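Local coordinates for protein cadherin-related family member 2 (Mus musculus, PDB 5CYX) that probably forms calcium-dependent heterophilic adhesion complexes with CDHR5 between neighbouring microvilli, so controlling how microvilli pack at the apical surface of epithelial cells, at residues L66-I78 and A89-N101. Residues are numbered along the deposited sequence; the frame is centred on the assembly and turned at random.
With CA (calcium ion), chain C; CA (calcium ion), chain B; CA (calcium ion), chain D.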
loop_
_atom_site.group_PDB
_atom_site.type_symbol
_atom_site.label_atom_id
_atom_site.label_comp_id
_atom_site.label_asym_id
_atom_site.label_seq_id
_atom_site.Cartn_x
_atom_site.Cartn_y
_atom_site.Cartn_z
ATOM N N LEU A 66 -11.993 -27.772 28.331
ATOM C CA LEU A 66 -12.614 -27.555 27.068
ATOM C C LEU A 66 -11.632 -26.843 26.178
ATOM O O LEU A 66 -10.819 -26.054 26.670
ATOM C CB LEU A 66 -13.823 -26.613 27.244
ATOM C CG LEU A 66 -15.016 -27.135 28.030
ATOM C CD1 LEU A 66 -16.098 -26.064 28.098
ATOM C CD2 LEU A 66 -15.589 -28.391 27.401
ATOM N N ASP A 67 -11.737 -27.059 24.870
ATOM C CA ASP A 67 -10.797 -26.471 23.932
ATOM C C ASP A 67 -11.430 -26.433 22.560
ATOM O O ASP A 67 -11.525 -27.448 21.871
ATOM C CB ASP A 67 -9.458 -27.292 23.898
ATOM C CG ASP A 67 -8.414 -26.651 22.975
ATOM O OD1 ASP A 67 -8.521 -25.455 22.611
ATOM O OD2 ASP A 67 -7.504 -27.335 22.553
ATOM N N PHE A 68 -11.890 -25.251 22.183
ATOM C CA PHE A 68 -12.543 -25.045 20.931
ATOM C C PHE A 68 -11.665 -25.455 19.767
ATOM O O PHE A 68 -12.155 -26.024 18.799
ATOM C CB PHE A 68 -12.893 -23.573 20.758
ATOM C CG PHE A 68 -13.553 -23.283 19.452
ATOM C CD1 PHE A 68 -14.902 -23.563 19.281
ATOM C CD2 PHE A 68 -12.842 -22.731 18.387
ATOM C CE1 PHE A 68 -15.530 -23.269 18.078
ATOM C CE2 PHE A 68 -13.462 -22.447 17.186
ATOM C CZ PHE A 68 -14.796 -22.742 17.034
ATOM N N GLU A 69 -10.369 -25.173 19.872
ATOM C CA GLU A 69 -9.447 -25.455 18.774
ATOM C C GLU A 69 -9.351 -26.952 18.401
ATOM O O GLU A 69 -9.077 -27.259 17.228
ATOM C CB GLU A 69 -8.051 -24.902 19.077
ATOM C CG GLU A 69 -7.911 -23.418 18.810
ATOM C CD GLU A 69 -8.817 -22.522 19.685
ATOM O OE1 GLU A 69 -8.837 -22.602 20.911
ATOM O OE2 GLU A 69 -9.537 -21.712 19.162
ATOM N N THR A 70 -9.612 -27.857 19.348
ATOM C CA THR A 70 -9.615 -29.323 19.060
ATOM C C THR A 70 -10.999 -29.978 19.074
ATOM O O THR A 70 -11.274 -30.801 18.214
ATOM C CB THR A 70 -8.747 -30.110 20.041
ATOM O OG1 THR A 70 -8.541 -29.312 21.194
ATOM C CG2 THR A 70 -7.392 -30.422 19.459
ATOM N N VAL A 71 -11.847 -29.653 20.049
ATOM C CA VAL A 71 -13.167 -30.267 20.151
ATOM C C VAL A 71 -14.236 -29.161 20.268
ATOM O O VAL A 71 -14.644 -28.760 21.356
ATOM C CB VAL A 71 -13.266 -31.288 21.290
ATOM C CG1 VAL A 71 -14.624 -31.979 21.227
ATOM C CG2 VAL A 71 -12.158 -32.367 21.177
ATOM N N PRO A 72 -14.676 -28.654 19.123
ATOM C CA PRO A 72 -15.647 -27.569 19.079
ATOM C C PRO A 72 -17.077 -27.902 19.585
ATOM O O PRO A 72 -17.797 -26.988 20.059
ATOM C CB PRO A 72 -15.654 -27.158 17.602
ATOM C CG PRO A 72 -15.134 -28.326 16.862
ATOM C CD PRO A 72 -14.189 -29.032 17.786
ATOM N N PHE A 73 -17.466 -29.175 19.480
ATOM C CA PHE A 73 -18.733 -29.665 20.001
ATOM C C PHE A 73 -18.595 -31.135 20.302
ATOM O O PHE A 73 -17.699 -31.787 19.780
ATOM C CB PHE A 73 -19.908 -29.377 19.006
ATOM C CG PHE A 73 -19.764 -30.069 17.676
ATOM C CD1 PHE A 73 -19.048 -29.472 16.640
ATOM C CD2 PHE A 73 -20.305 -31.337 17.470
ATOM C CE1 PHE A 73 -18.875 -30.127 15.404
ATOM C CE2 PHE A 73 -20.134 -32.015 16.240
ATOM C CZ PHE A 73 -19.400 -31.415 15.212
ATOM N N PHE A 74 -19.455 -31.665 21.154
ATOM C CA PHE A 74 -19.508 -33.104 21.387
ATOM C C PHE A 74 -20.822 -33.464 22.076
ATOM O O PHE A 74 -21.495 -32.592 22.598
ATOM C CB PHE A 74 -18.301 -33.576 22.209
ATOM C CG PHE A 74 -18.201 -32.920 23.562
ATOM C CD1 PHE A 74 -17.525 -31.714 23.720
ATOM C CD2 PHE A 74 -18.797 -33.489 24.668
ATOM C CE1 PHE A 74 -17.445 -31.096 24.963
ATOM C CE2 PHE A 74 -18.703 -32.882 25.924
ATOM C CZ PHE A 74 -18.040 -31.675 26.064
ATOM N N LYS A 75 -21.205 -34.730 22.021
ATOM C CA LYS A 75 -22.426 -35.245 22.664
ATOM C C LYS A 75 -22.165 -35.892 24.028
ATOM O O LYS A 75 -21.123 -36.560 24.251
ATOM C CB LYS A 75 -23.076 -36.356 21.819
ATOM C CG LYS A 75 -23.736 -35.866 20.582
ATOM C CD LYS A 75 -24.382 -37.014 19.780
ATOM C CE LYS A 75 -24.797 -36.501 18.391
ATOM N NZ LYS A 75 -25.303 -35.076 18.403
ATOM N N ILE A 76 -23.171 -35.799 24.882
ATOM C CA ILE A 76 -23.172 -36.547 26.132
ATOM C C ILE A 76 -24.502 -37.256 26.292
ATOM O O ILE A 76 -25.480 -36.864 25.708
ATOM C CB ILE A 76 -22.908 -35.642 27.359
ATOM C CG1 ILE A 76 -23.842 -34.428 27.350
ATOM C CG2 ILE A 76 -21.470 -35.197 27.349
ATOM C CD1 ILE A 76 -23.787 -33.573 28.612
ATOM N N THR A 77 -24.512 -38.306 27.085
ATOM C CA THR A 77 -25.743 -38.965 27.470
ATOM C C THR A 77 -25.992 -38.645 28.957
ATOM O O THR A 77 -25.136 -38.913 29.822
ATOM C CB THR A 77 -25.671 -40.495 27.185
ATOM O OG1 THR A 77 -25.474 -40.698 25.773
ATOM C CG2 THR A 77 -26.947 -41.199 27.598
ATOM N N ILE A 78 -27.145 -38.067 29.223
ATOM C CA ILE A 78 -27.619 -37.819 30.553
ATOM C C ILE A 78 -28.678 -38.855 30.910
ATOM O O ILE A 78 -29.530 -39.195 30.092
ATOM C CB ILE A 78 -28.220 -36.400 30.657
ATOM C CG1 ILE A 78 -27.114 -35.360 30.441
ATOM C CG2 ILE A 78 -28.854 -36.196 32.035
ATOM C CD1 ILE A 78 -27.632 -34.020 29.988
ATOM N N ALA A 89 -31.408 -39.261 27.768
ATOM C CA ALA A 89 -31.451 -38.464 26.553
ATOM C C ALA A 89 -30.038 -37.987 26.205
ATOM O O ALA A 89 -29.176 -37.822 27.086
ATOM C CB ALA A 89 -32.388 -37.283 26.736
ATOM N N GLU A 90 -29.797 -37.792 24.918
ATOM C CA GLU A 90 -28.568 -37.159 24.460
ATOM C C GLU A 90 -28.706 -35.649 24.506
ATOM O O GLU A 90 -29.795 -35.108 24.352
ATOM C CB GLU A 90 -28.183 -37.626 23.067
ATOM C CG GLU A 90 -27.838 -39.108 23.049
ATOM C CD GLU A 90 -27.443 -39.617 21.681
ATOM O OE1 GLU A 90 -27.963 -39.096 20.667
ATOM O OE2 GLU A 90 -26.625 -40.556 21.616
ATOM N N MET A 91 -27.583 -34.996 24.764
ATOM C CA MET A 91 -27.488 -33.549 24.874
ATOM C C MET A 91 -26.252 -33.197 24.106
ATOM O O MET A 91 -25.219 -33.873 24.222
ATOM C CB MET A 91 -27.253 -33.182 26.339
ATOM C CG MET A 91 -27.263 -31.715 26.685
ATOM S SD MET A 91 -28.782 -31.317 27.578
ATOM C CE MET A 91 -29.325 -29.832 26.729
ATOM N N GLN A 92 -26.330 -32.156 23.317
ATOM C CA GLN A 92 -25.154 -31.640 22.674
ATOM C C GLN A 92 -24.494 -30.484 23.472
ATOM O O GLN A 92 -25.179 -29.616 23.995
ATOM C CB GLN A 92 -25.495 -31.166 21.278
ATOM C CG GLN A 92 -24.249 -30.948 20.440
ATOM C CD GLN A 92 -24.586 -30.483 19.044
ATOM O OE1 GLN A 92 -25.446 -29.607 18.855
ATOM N NE2 GLN A 92 -23.893 -31.039 18.055
ATOM N N VAL A 93 -23.160 -30.500 23.504
ATOM C CA VAL A 93 -22.358 -29.435 24.068
ATOM C C VAL A 93 -21.712 -28.628 22.926
ATOM O O VAL A 93 -20.917 -29.170 22.180
ATOM C CB VAL A 93 -21.310 -29.988 25.050
ATOM C CG1 VAL A 93 -20.527 -28.856 25.667
ATOM C CG2 VAL A 93 -21.986 -30.803 26.127
ATOM N N ILE A 94 -22.134 -27.359 22.749
ATOM C CA ILE A 94 -21.441 -26.422 21.892
ATOM C C ILE A 94 -20.346 -25.750 22.744
ATOM O O ILE A 94 -20.644 -25.150 23.785
ATOM C CB ILE A 94 -22.416 -25.384 21.294
ATOM C CG1 ILE A 94 -23.607 -26.058 20.574
ATOM C CG2 ILE A 94 -21.722 -24.438 20.327
ATOM C CD1 ILE A 94 -23.195 -27.139 19.578
ATOM N N VAL A 95 -19.086 -25.865 22.333
ATOM C CA VAL A 95 -17.981 -25.135 22.959
ATOM C C VAL A 95 -17.780 -23.834 22.203
ATOM O O VAL A 95 -17.607 -23.849 20.995
ATOM C CB VAL A 95 -16.682 -25.966 22.977
ATOM C CG1 VAL A 95 -15.553 -25.219 23.687
ATOM C CG2 VAL A 95 -16.910 -27.273 23.710
ATOM N N GLU A 96 -17.868 -22.698 22.888
ATOM C CA GLU A 96 -17.624 -21.400 22.258
ATOM C C GLU A 96 -16.146 -20.984 22.289
ATOM O O GLU A 96 -15.449 -21.085 23.334
ATOM C CB GLU A 96 -18.422 -20.290 22.933
ATOM C CG GLU A 96 -19.897 -20.293 22.617
ATOM C CD GLU A 96 -20.598 -18.996 23.035
ATOM O OE1 GLU A 96 -20.187 -18.405 24.074
ATOM O OE2 GLU A 96 -21.557 -18.593 22.317
ATOM N N ASP A 97 -15.713 -20.431 21.166
ATOM C CA ASP A 97 -14.368 -19.935 20.996
ATOM C C ASP A 97 -14.139 -18.746 21.940
ATOM O O ASP A 97 -15.041 -17.883 22.109
ATOM C CB ASP A 97 -14.121 -19.487 19.529
ATOM C CG ASP A 97 -12.624 -19.254 19.218
ATOM O OD1 ASP A 97 -11.737 -19.797 19.935
ATOM O OD2 ASP A 97 -12.343 -18.471 18.273
ATOM N N ARG A 98 -12.959 -18.733 22.571
ATOM C CA ARG A 98 -12.493 -17.500 23.301
ATOM C C ARG A 98 -11.042 -17.172 22.857
ATOM O O ARG A 98 -10.308 -18.057 22.281
ATOM C CB ARG A 98 -12.597 -17.708 24.793
ATOM C CG ARG A 98 -14.017 -17.848 25.318
ATOM C CD ARG A 98 -14.616 -16.482 25.521
ATOM N NE ARG A 98 -16.004 -16.527 25.950
ATOM C CZ ARG A 98 -17.060 -16.631 25.164
ATOM N NH1 ARG A 98 -18.265 -16.624 25.697
ATOM N NH2 ARG A 98 -16.950 -16.750 23.849
ATOM N N ASN A 99 -10.630 -15.923 23.052
ATOM C CA ASN A 99 -9.321 -15.499 22.606
ATOM C C ASN A 99 -8.195 -15.964 23.557
ATOM O O ASN A 99 -7.644 -15.145 24.338
ATOM C CB ASN A 99 -9.267 -14.010 22.396
ATOM C CG ASN A 99 -8.086 -13.579 21.616
ATOM O OD1 ASN A 99 -7.352 -14.400 21.066
ATOM N ND2 ASN A 99 -7.862 -12.300 21.583
ATOM N N ASP A 100 -7.870 -17.260 23.470
ATOM C CA ASP A 100 -6.785 -17.861 24.261
ATOM C C ASP A 100 -5.594 -18.206 23.382
ATOM O O ASP A 100 -4.687 -18.831 23.875
ATOM C CB ASP A 100 -7.268 -19.152 24.969
ATOM C CG ASP A 100 -7.851 -20.211 23.953
ATOM O OD1 ASP A 100 -8.125 -19.884 22.784
ATOM O OD2 ASP A 100 -7.983 -21.383 24.300
ATOM N N ASN A 101 -5.588 -17.887 22.073
ATOM C CA ASN A 101 -4.320 -18.114 21.331
ATOM C C ASN A 101 -3.675 -16.813 20.885
ATOM O O ASN A 101 -4.387 -15.814 20.718
ATOM C CB ASN A 101 -4.496 -19.063 20.163
ATOM C CG ASN A 101 -4.680 -20.488 20.604
ATOM O OD1 ASN A 101 -3.708 -21.169 20.973
ATOM N ND2 ASN A 101 -5.900 -20.954 20.585
HETATM CA CA CA C . -9.757 -20.114 21.099
HETATM CA CA CA B . -8.356 -23.230 23.203
HETATM CA CA CA D . -6.001 -14.960 19.271
HETATM O O HOH W 1 -5.914 -23.255 22.889
#
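E69, D97 and D100 meet through calcium ions, whose charge probably offsets the repulsion between carboxylates as close as E69 OE2 and D97 OD1, 3.0 Å apart. Both oxygens of E69 grip one calcium, OE2 at 2.5 Å, and D97 OD1 binds the same ion at 2.3 Å, with the two carboxylate planes 56° apart; T134 also holds the D97 carboxylate. D100 bridges: its OD1 takes this ion, while its OD2 joins E69 OE1 and D67 OD1 on a second calcium. Aspartate and glutamate suit these places as hard, anionic oxygen donors. R98 O, E18 and D133 complete the first ion's shell, E18 also bridging to the second; N99 OD1 and N101 backbone O bind a third calcium. This is the calcium-binding linker between the first two extracellular cadherin repeats, D67 and E69 belonging to the DXE motif and D97 to N101 to DRNDN.

F68, between D67 and E69, turns its ring under D97, whose CB lies 3.8 Å from the ring centroid over one face; CG anti to the backbone N (chi1 179°) carries it there. At the ring edge, F68 CD1 lies 3.2 Å from V95 O. Replacing F68 by an alanine is likely to open a gap there and under D97. Beyond, V95 N donates to P72 O at 2.8 Å, and paired backbone bonds continue the antiparallel hairpin from F74–V93 to I78–A89. On the buried face, beta-branched V93 sets CB over the F74 ring, 4.0 Å from its centroid.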